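PDB 4XJ8: sialidase B from Streptococcus pneumoniae TIGR4, which catalyses the hydrolysis of alpha-(2->3), alpha-(2->6) and alpha-(2->8) linkages of terminal sialic acids in oligosaccharides, glycoproteins and glycolipids. Local coordinates for residues Ile85-Ser90 / Val133-Pro138; Glu105-Phe110 / Pro186-Phe191; Ile288-Val293 / Thr301-Asp306. The protein carries 1 engineered substitution. All coordinates share one frame; numbering follows the deposited sequence.

Interaction 1 (Ile85-Ser90 / Val133-Pro138); sequences INYLFS and VDTFLP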
loop_
_atom_site.group_PDB
_atom_site.type_symbol
_atom_site.label_atom_id
_atom_site.label_comp_id
_atom_site.label_asym_id
_atom_site.label_seq_id
_atom_site.Cartn_x
_atom_site.Cartn_y
_atom_site.Cartn_z
ATOM N N ILE A 85 24.444 13.055 -24.499
ATOM C CA ILE A 85 23.384 12.239 -23.930
ATOM C C ILE A 85 23.730 11.695 -22.539
ATOM O O ILE A 85 24.742 11.015 -22.342
ATOM C CB ILE A 85 22.965 11.090 -24.859
ATOM C CG1 ILE A 85 22.294 11.646 -26.117
ATOM C CG2 ILE A 85 22.018 10.139 -24.129
ATOM C CD1 ILE A 85 21.699 10.577 -27.054
ATOM N N ASN A 86 22.874 12.016 -21.575
ATOM C CA ASN A 86 23.043 11.523 -20.222
ATOM C C ASN A 86 21.708 11.055 -19.669
ATOM O O ASN A 86 21.007 11.790 -18.958
ATOM C CB ASN A 86 23.655 12.601 -19.327
ATOM C CG ASN A 86 25.048 13.007 -19.773
ATOM O OD1 ASN A 86 26.016 12.271 -19.571
ATOM N ND2 ASN A 86 25.158 14.194 -20.368
ATOM N N TYR A 87 21.350 9.829 -20.013
ATOM C CA TYR A 87 20.120 9.248 -19.502
ATOM C C TYR A 87 20.321 8.598 -18.130
ATOM O O TYR A 87 21.389 8.059 -17.820
ATOM C CB TYR A 87 19.530 8.273 -20.518
ATOM C CG TYR A 87 19.100 8.950 -21.801
ATOM C CD1 TYR A 87 18.813 10.307 -21.826
ATOM C CD2 TYR A 87 18.991 8.235 -22.990
ATOM C CE1 TYR A 87 18.422 10.938 -22.994
ATOM C CE2 TYR A 87 18.596 8.857 -24.167
ATOM C CZ TYR A 87 18.316 10.210 -24.162
ATOM O OH TYR A 87 17.918 10.839 -25.323
ATOM N N LEU A 88 19.289 8.676 -17.299
ATOM C CA LEU A 88 19.366 8.143 -15.948
ATOM C C LEU A 88 17.978 7.711 -15.518
ATOM O O LEU A 88 17.238 8.480 -14.911
ATOM C CB LEU A 88 19.954 9.197 -15.003
ATOM C CG LEU A 88 20.316 8.940 -13.532
ATOM C CD1 LEU A 88 19.287 9.596 -12.612
ATOM C CD2 LEU A 88 20.485 7.475 -13.183
ATOM N N PHE A 89 17.622 6.478 -15.858
ATOM C CA PHE A 89 16.343 5.897 -15.433
ATOM C C PHE A 89 16.515 5.008 -14.204
ATOM O O PHE A 89 17.494 4.269 -14.092
ATOM C CB PHE A 89 15.711 5.083 -16.560
ATOM C CG PHE A 89 15.795 5.747 -17.901
ATOM C CD1 PHE A 89 14.972 6.820 -18.212
ATOM C CD2 PHE A 89 16.711 5.308 -18.853
ATOM C CE1 PHE A 89 15.038 7.432 -19.459
ATOM C CE2 PHE A 89 16.793 5.924 -20.089
ATOM C CZ PHE A 89 15.947 6.987 -20.396
ATOM N N SER A 90 15.571 5.084 -13.282
ATOM C CA SER A 90 15.618 4.225 -12.107
ATOM C C SER A 90 14.253 4.112 -11.416
ATOM O O SER A 90 13.322 4.859 -11.725
ATOM C CB SER A 90 16.718 4.685 -11.126
ATOM O OG SER A 90 16.477 5.983 -10.590
ATOM N N VAL A 133 12.504 7.993 -25.220
ATOM C CA VAL A 133 13.204 9.235 -25.555
ATOM C C VAL A 133 12.932 9.630 -26.996
ATOM O O VAL A 133 12.428 8.823 -27.787
ATOM C CB VAL A 133 14.724 9.122 -25.326
ATOM C CG1 VAL A 133 15.039 9.256 -23.853
ATOM C CG2 VAL A 133 15.233 7.799 -25.846
ATOM N N ASP A 134 13.244 10.876 -27.339
ATOM C CA ASP A 134 13.140 11.277 -28.733
ATOM C C ASP A 134 14.453 10.977 -29.464
ATOM O O ASP A 134 14.462 10.709 -30.664
ATOM C CB ASP A 134 12.672 12.729 -28.883
ATOM C CG ASP A 134 13.530 13.704 -28.109
ATOM O OD1 ASP A 134 14.706 13.369 -27.831
ATOM O OD2 ASP A 134 13.035 14.810 -27.781
ATOM N N THR A 135 15.553 10.969 -28.723
ATOM C CA THR A 135 16.846 10.602 -29.290
ATOM C C THR A 135 17.413 9.337 -28.648
ATOM O O THR A 135 17.987 9.370 -27.563
ATOM C CB THR A 135 17.849 11.764 -29.174
ATOM O OG1 THR A 135 17.428 12.817 -30.043
ATOM C CG2 THR A 135 19.252 11.325 -29.584
ATOM N N PHE A 136 17.246 8.213 -29.327
ATOM C CA PHE A 136 17.654 6.929 -28.767
ATOM C C PHE A 136 19.172 6.765 -28.769
ATOM O O PHE A 136 19.844 7.155 -29.729
ATOM C CB PHE A 136 17.004 5.780 -29.532
ATOM C CG PHE A 136 17.227 4.441 -28.905
ATOM C CD1 PHE A 136 16.462 4.037 -27.819
ATOM C CD2 PHE A 136 18.189 3.579 -29.401
ATOM C CE1 PHE A 136 16.662 2.791 -27.236
ATOM C CE2 PHE A 136 18.396 2.338 -28.831
ATOM C CZ PHE A 136 17.638 1.940 -27.744
ATOM N N LEU A 137 19.703 6.204 -27.684
ATOM C CA LEU A 137 21.127 5.888 -27.589
ATOM C C LEU A 137 21.354 4.392 -27.376
ATOM O O LEU A 137 21.264 3.907 -26.261
ATOM C CB LEU A 137 21.787 6.674 -26.456
ATOM C CG LEU A 137 23.251 6.319 -26.153
ATOM C CD1 LEU A 137 24.131 6.479 -27.371
ATOM C CD2 LEU A 137 23.803 7.151 -25.001
ATOM N N PRO A 138 21.649 3.652 -28.452
ATOM C CA PRO A 138 21.867 2.213 -28.270
ATOM C C PRO A 138 23.059 1.969 -27.361
ATOM O O PRO A 138 24.061 2.669 -27.489
ATOM C CB PRO A 138 22.144 1.723 -29.689
ATOM C CG PRO A 138 21.470 2.730 -30.558
ATOM C CD PRO A 138 21.674 4.040 -29.871
HETATM O O HOH W 1 16.390 12.613 -25.954
#
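Tyr87 and Val133 form the densest part of this contact, with the Tyr87 ring held between two aliphatic groups. Val133 CG1 lies over one ring face, displaced toward the rim. Val133 CG1 stands 3.8 Å from the centroid of the Tyr87 ring and 26° off the normal, which meets the geometry of a CH-pi contact. The opposite face is covered by Ile85 CG2 of the same strand, above the ring centre. Val133 CG1 also lies 4.2 Å from Phe89 CZ, at the edge of that ring, and so serves two aromatic neighbours. Tyr87 OH completes this packed part by donating to Thr135 O at 2.7 Å, the carbonyl oxygen sitting at the ring edge in its plane; the C=O...O angle is 138° and the hydroxyl is tilted from the carbonyl plane.

Ile85 carries the second packed patch. Its CG2 meets Leu137 CD2 at 3.6 Å as the two side chains pass alongside, running opposite ways. With chi2 at -174° the Ile85 chain is extended, which brings CD1 to 3.6 Å from Thr135 CG2.

The solvent side is looser. Asp134 and Thr135 are exposed there, and a water donates to Asp134 OD1 at 2.6 Å; its link to Tyr87 OH is modelled too short to be trusted.

The arrangement spans the edge of the lectin-like beta sandwich. Strand 85-91 is the outermost strand of one sheet, paired with strand 74-80, while residues 133-138 follow strand 126-132 of the other. Tyr119 of strand 118-123 packs against Tyr87 and Val133, its OH hydrogen-bonded to Leu137 O; its ring stacks on Phe136 and meets Phe89.

Interaction 2 (Glu105-Phe110 / Pro186-Phe191); sequences ENTLVF and PLSNPF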
loop_
_atom_site.group_PDB
_atom_site.type_symbol
_atom_site.label_atom_id
_atom_site.label_comp_id
_atom_site.label_asym_id
_atom_site.label_seq_id
_atom_site.Cartn_x
_atom_site.Cartn_y
_atom_site.Cartn_z
ATOM N N GLU A 105 17.215 -14.674 -4.852
ATOM C CA GLU A 105 17.712 -14.573 -6.205
ATOM C C GLU A 105 16.857 -13.565 -6.953
ATOM O O GLU A 105 15.743 -13.884 -7.376
ATOM C CB GLU A 105 17.649 -15.919 -6.912
ATOM C CG GLU A 105 18.283 -15.911 -8.292
ATOM C CD GLU A 105 19.737 -16.348 -8.266
ATOM O OE1 GLU A 105 20.019 -17.471 -8.756
ATOM O OE2 GLU A 105 20.589 -15.571 -7.760
ATOM N N ASN A 106 17.368 -12.350 -7.113
ATOM C CA ASN A 106 16.687 -11.364 -7.943
ATOM C C ASN A 106 16.817 -11.674 -9.433
ATOM O O ASN A 106 17.864 -12.126 -9.898
ATOM C CB ASN A 106 17.205 -9.962 -7.652
ATOM C CG ASN A 106 16.739 -9.446 -6.315
ATOM O OD1 ASN A 106 15.601 -8.991 -6.171
ATOM N ND2 ASN A 106 17.609 -9.524 -5.324
ATOM N N THR A 107 15.752 -11.432 -10.181
ATOM C CA THR A 107 15.763 -11.730 -11.600
ATOM C C THR A 107 15.515 -10.443 -12.362
ATOM O O THR A 107 14.373 -9.986 -12.474
ATOM C CB THR A 107 14.709 -12.813 -11.959
ATOM O OG1 THR A 107 14.981 -14.003 -11.209
ATOM C CG2 THR A 107 14.752 -13.143 -13.436
ATOM N N LEU A 108 16.603 -9.854 -12.864
ATOM C CA LEU A 108 16.575 -8.545 -13.526
ATOM C C LEU A 108 16.513 -8.725 -15.030
ATOM O O LEU A 108 17.230 -9.559 -15.587
ATOM C CB LEU A 108 17.815 -7.732 -13.160
ATOM C CG LEU A 108 17.826 -6.294 -13.678
ATOM C CD1 LEU A 108 18.378 -5.356 -12.629
ATOM C CD2 LEU A 108 18.622 -6.170 -14.960
ATOM N N VAL A 109 15.655 -7.958 -15.691
ATOM C CA VAL A 109 15.515 -8.066 -17.134
ATOM C C VAL A 109 15.419 -6.677 -17.704
ATOM O O VAL A 109 14.422 -5.993 -17.493
ATOM C CB VAL A 109 14.254 -8.886 -17.552
ATOM C CG1 VAL A 109 14.026 -8.810 -19.067
ATOM C CG2 VAL A 109 14.375 -10.336 -17.100
ATOM N N PHE A 110 16.453 -6.263 -18.421
ATOM C CA PHE A 110 16.473 -4.934 -19.029
ATOM C C PHE A 110 16.481 -4.955 -20.563
ATOM O O PHE A 110 17.402 -5.475 -21.198
ATOM C CB PHE A 110 17.647 -4.119 -18.501
ATOM C CG PHE A 110 17.780 -2.783 -19.148
ATOM C CD1 PHE A 110 16.854 -1.794 -18.907
ATOM C CD2 PHE A 110 18.835 -2.514 -20.015
ATOM C CE1 PHE A 110 16.975 -0.551 -19.512
ATOM C CE2 PHE A 110 18.962 -1.283 -20.626
ATOM C CZ PHE A 110 18.031 -0.298 -20.369
ATOM N N PRO A 186 11.386 -17.822 -16.122
ATOM C CA PRO A 186 11.056 -18.272 -14.766
ATOM C C PRO A 186 11.592 -17.326 -13.685
ATOM O O PRO A 186 12.599 -16.642 -13.870
ATOM C CB PRO A 186 11.724 -19.657 -14.674
ATOM C CG PRO A 186 12.684 -19.716 -15.818
ATOM C CD PRO A 186 12.106 -18.853 -16.889
ATOM N N LEU A 187 10.889 -17.277 -12.562
ATOM C CA LEU A 187 11.302 -16.418 -11.463
ATOM C C LEU A 187 11.684 -17.266 -10.249
ATOM O O LEU A 187 11.442 -18.471 -10.227
ATOM C CB LEU A 187 10.190 -15.409 -11.136
ATOM C CG LEU A 187 9.774 -14.585 -12.359
ATOM C CD1 LEU A 187 8.535 -13.761 -12.132
ATOM C CD2 LEU A 187 10.925 -13.693 -12.780
ATOM N N SER A 188 12.307 -16.632 -9.264
ATOM C CA SER A 188 12.655 -17.275 -8.010
ATOM C C SER A 188 12.202 -16.337 -6.897
ATOM O O SER A 188 12.883 -16.186 -5.875
ATOM C CB SER A 188 14.166 -17.473 -7.915
ATOM O OG SER A 188 14.729 -17.854 -9.158
ATOM N N ASN A 189 11.065 -15.684 -7.121
ATOM C CA ASN A 189 10.550 -14.698 -6.188
ATOM C C ASN A 189 10.212 -15.341 -4.845
ATOM O O ASN A 189 9.679 -16.456 -4.797
ATOM C CB ASN A 189 9.312 -14.007 -6.771
ATOM C CG ASN A 189 9.640 -13.100 -7.965
ATOM O OD1 ASN A 189 10.794 -13.004 -8.410
ATOM N ND2 ASN A 189 8.613 -12.440 -8.498
ATOM N N PRO A 190 10.537 -14.652 -3.739
ATOM C CA PRO A 190 10.194 -15.179 -2.422
ATOM C C PRO A 190 8.806 -14.705 -2.006
ATOM O O PRO A 190 8.401 -14.962 -0.888
ATOM C CB PRO A 190 11.251 -14.536 -1.529
ATOM C CG PRO A 190 11.483 -13.199 -2.159
ATOM C CD PRO A 190 11.334 -13.415 -3.641
ATOM N N PHE A 191 8.098 -14.025 -2.901
ATOM C CA PHE A 191 6.826 -13.390 -2.576
ATOM C C PHE A 191 5.839 -13.583 -3.711
ATOM O O PHE A 191 6.199 -14.047 -4.779
ATOM C CB PHE A 191 7.033 -11.882 -2.383
ATOM C CG PHE A 191 7.336 -11.147 -3.672
ATOM C CD1 PHE A 191 8.620 -11.072 -4.150
ATOM C CD2 PHE A 191 6.319 -10.551 -4.407
ATOM C CE1 PHE A 191 8.884 -10.414 -5.329
ATOM C CE2 PHE A 191 6.581 -9.895 -5.580
ATOM C CZ PHE A 191 7.863 -9.824 -6.044
HETATM O O HOH W 2 13.699 -14.147 -8.686
#
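Thr107 and Ser188, with Glu105, account for most of the surface buried where a loop runs beside a strand of the concanavalin-like beta sandwich. Thr107 lies on strand 102-113, whereas 186-191 have no regular structure. No direct hydrogen bond links the two segments, so the evidence for the contact is van der Waals packing plus one shared water.

Thr107 points at the loop. Its CG2 branch, anti to the backbone N, lies across the end of Leu187 and touches CD2 at 3.9 Å; it also comes to 4.1 Å from Pro186 O. Thr107 OG1 is hydrogen-bonded to Lys37 NZ of strand 32-39, which also makes weak hydrogen bonds to Ser188 OG and Pro186 O. One ammonium group therefore spans both segments from a third strand.

Glu105 takes part through its aliphatic base, its CB meeting Ser188 CB at 3.9 Å. The chain then bends (chi2 94°), which carries the carboxylate away from the loop, OE1 ending close to the like-charged Asp168 OD2; the side chain also touches Lys37 and Lys39 of strand 32-39. On the loop side, Asn189 ND2 is bonded to Asn124 O.

A water bridges the segments: Ser188 N donates to it at 2.9 Å, and it lies 2.8 Å from Thr107 OG1, a hydrogen bond of undecided direction.

Interaction 3 (Ile288-Val293 / Thr301-Asp306); sequences IDSSIV and TILLAD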
loop_
_atom_site.group_PDB
_atom_site.type_symbol
_atom_site.label_atom_id
_atom_site.label_comp_id
_atom_site.label_asym_id
_atom_site.label_seq_id
_atom_site.Cartn_x
_atom_site.Cartn_y
_atom_site.Cartn_z
ATOM N N ILE A 288 -10.635 5.778 2.279
ATOM C CA ILE A 288 -9.288 5.368 2.706
ATOM C C ILE A 288 -9.340 4.507 3.951
ATOM O O ILE A 288 -10.190 4.721 4.811
ATOM C CB ILE A 288 -8.336 6.532 3.087
ATOM C CG1 ILE A 288 -9.078 7.644 3.814
ATOM C CG2 ILE A 288 -7.624 7.080 1.920
ATOM C CD1 ILE A 288 -8.130 8.507 4.609
ATOM N N ASP A 289 -8.399 3.569 4.050
ATOM C CA ASP A 289 -8.170 2.808 5.275
ATOM C C ASP A 289 -9.328 1.862 5.632
ATOM O O ASP A 289 -10.233 2.235 6.364
ATOM C CB ASP A 289 -7.900 3.756 6.459
ATOM C CG ASP A 289 -6.689 4.658 6.245
ATOM O OD1 ASP A 289 -5.774 4.285 5.474
ATOM O OD2 ASP A 289 -6.645 5.747 6.870
ATOM N N SER A 290 -9.289 0.634 5.138
ATOM C CA SER A 290 -10.329 -0.332 5.478
ATOM C C SER A 290 -9.905 -1.238 6.634
ATOM O O SER A 290 -8.724 -1.297 6.992
ATOM C CB SER A 290 -10.740 -1.163 4.255
ATOM O OG SER A 290 -9.708 -2.051 3.850
ATOM N N SER A 291 -10.881 -1.926 7.222
ATOM C CA SER A 291 -10.620 -2.848 8.330
ATOM C C SER A 291 -11.645 -3.979 8.341
ATOM O O SER A 291 -12.828 -3.763 8.051
ATOM C CB SER A 291 -10.626 -2.108 9.668
ATOM O OG SER A 291 -9.914 -2.846 10.645
ATOM N N ILE A 292 -11.199 -5.185 8.668
ATOM C CA ILE A 292 -12.088 -6.341 8.585
ATOM C C ILE A 292 -12.188 -7.062 9.905
ATOM O O ILE A 292 -11.218 -7.098 10.673
ATOM C CB ILE A 292 -11.569 -7.413 7.610
ATOM C CG1 ILE A 292 -11.026 -6.818 6.327
ATOM C CG2 ILE A 292 -12.662 -8.414 7.279
ATOM C CD1 ILE A 292 -10.450 -7.897 5.400
ATOM N N VAL A 293 -13.360 -7.659 10.134
ATOM C CA VAL A 293 -13.599 -8.640 11.195
ATOM C C VAL A 293 -14.672 -9.636 10.737
ATOM O O VAL A 293 -15.379 -9.398 9.763
ATOM C CB VAL A 293 -14.102 -7.965 12.490
ATOM C CG1 VAL A 293 -15.603 -7.694 12.391
ATOM C CG2 VAL A 293 -13.773 -8.828 13.715
ATOM N N THR A 301 -19.418 -11.172 7.314
ATOM C CA THR A 301 -18.098 -10.581 7.355
ATOM C C THR A 301 -18.337 -9.073 7.308
ATOM O O THR A 301 -19.271 -8.605 6.653
ATOM C CB THR A 301 -17.226 -11.078 6.184
ATOM O OG1 THR A 301 -17.043 -12.494 6.306
ATOM C CG2 THR A 301 -15.877 -10.411 6.205
ATOM N N ILE A 302 -17.527 -8.315 8.030
ATOM C CA ILE A 302 -17.820 -6.906 8.235
ATOM C C ILE A 302 -16.621 -6.021 7.919
ATOM O O ILE A 302 -15.541 -6.192 8.480
ATOM C CB ILE A 302 -18.307 -6.643 9.682
ATOM C CG1 ILE A 302 -19.591 -7.431 9.960
ATOM C CG2 ILE A 302 -18.518 -5.151 9.932
ATOM C CD1 ILE A 302 -20.484 -6.801 11.006
ATOM N N LEU A 303 -16.826 -5.072 7.016
ATOM C CA LEU A 303 -15.757 -4.195 6.583
ATOM C C LEU A 303 -16.114 -2.735 6.864
ATOM O O LEU A 303 -17.209 -2.279 6.520
ATOM C CB LEU A 303 -15.460 -4.410 5.087
ATOM C CG LEU A 303 -14.330 -3.580 4.463
ATOM C CD1 LEU A 303 -13.449 -4.463 3.616
ATOM C CD2 LEU A 303 -14.878 -2.451 3.632
ATOM N N LEU A 304 -15.195 -2.012 7.498
ATOM C CA LEU A 304 -15.378 -0.581 7.704
ATOM C C LEU A 304 -14.320 0.221 6.936
ATOM O O LEU A 304 -13.225 -0.284 6.658
ATOM C CB LEU A 304 -15.330 -0.241 9.190
ATOM C CG LEU A 304 -16.615 -0.389 10.013
ATOM C CD1 LEU A 304 -17.187 -1.801 9.986
ATOM C CD2 LEU A 304 -16.325 0.033 11.435
ATOM N N ALA A 305 -14.646 1.462 6.575
ATOM C CA ALA A 305 -13.664 2.351 5.949
ATOM C C ALA A 305 -14.006 3.804 6.216
ATOM O O ALA A 305 -15.139 4.125 6.583
ATOM C CB ALA A 305 -13.557 2.093 4.433
ATOM N N ASP A 306 -13.016 4.671 6.048
ATOM C CA ASP A 306 -13.220 6.111 6.078
ATOM C C ASP A 306 -13.845 6.541 4.747
ATOM O O ASP A 306 -13.553 5.952 3.702
ATOM C CB ASP A 306 -11.884 6.816 6.310
ATOM C CG ASP A 306 -11.253 6.458 7.651
ATOM O OD1 ASP A 306 -11.986 6.349 8.643
ATOM O OD2 ASP A 306 -10.022 6.284 7.736
#
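Asp289 and Asp306 bring the flat groups together: their carboxylates cross with planes 77° apart, and the two OD2 atoms come within 3.5 Å. Asp306 OD2 also lies beside the CB of Asp289 and near Ile288 O, another acceptor, without a hydrogen bond between them; OD1 is held by Leu452 N of strand 451-459, which flanks strand 286-294 on its other side.

Ile288 pairs with Asp306 and Ser291 with Leu304 as antiparallel hydrogen-bonded pairs, so Asp289 and Ser290 face the single Ala305: a beta bulge. The extra residue at Asp289, with a positive phi of 67°, is consistent with its side chain turning to Asp306. Past it the ladder is regular. Leu304 N to Ser291 O is 3.0 Å, and Val293 N to Ile302 O is 3.1 Å, each donor in the carbonyl plane.

Val293 and Ile302 lie side by side on one face, CG1 to CB 4.0 Å; Ile292 and Leu303 occupy the other, toward strand 219-226.

Side chain to side chain, Asp289 is about 5 Å from Tyr615, the probable nucleophile, and Ile288 is as near Asp232, the likely proton acceptor. The bulged end of this beta hairpin borders the active site of the sialidase beta-propeller.

In the fold
From the N terminus, strand 85-91 comes first, then strand 102-113; the chain reaches 133-138 and closes interaction 1 across 42 intervening residues, and at 186-191 it closes interaction 2 across 75. Their segments alternate, so the two loops cross. Both lie within the lectin-like domain, centres 25 Å apart and nearest atoms about 6 Å: interaction 1 joins the two sheets at an edge, and interaction 2 lays the outgoing chain against one of them. Interaction 3 follows in series as a local hairpin closed over seven residues in the propeller, its centre 33 Å from that of interaction 2 and 45 Å from that of interaction 1.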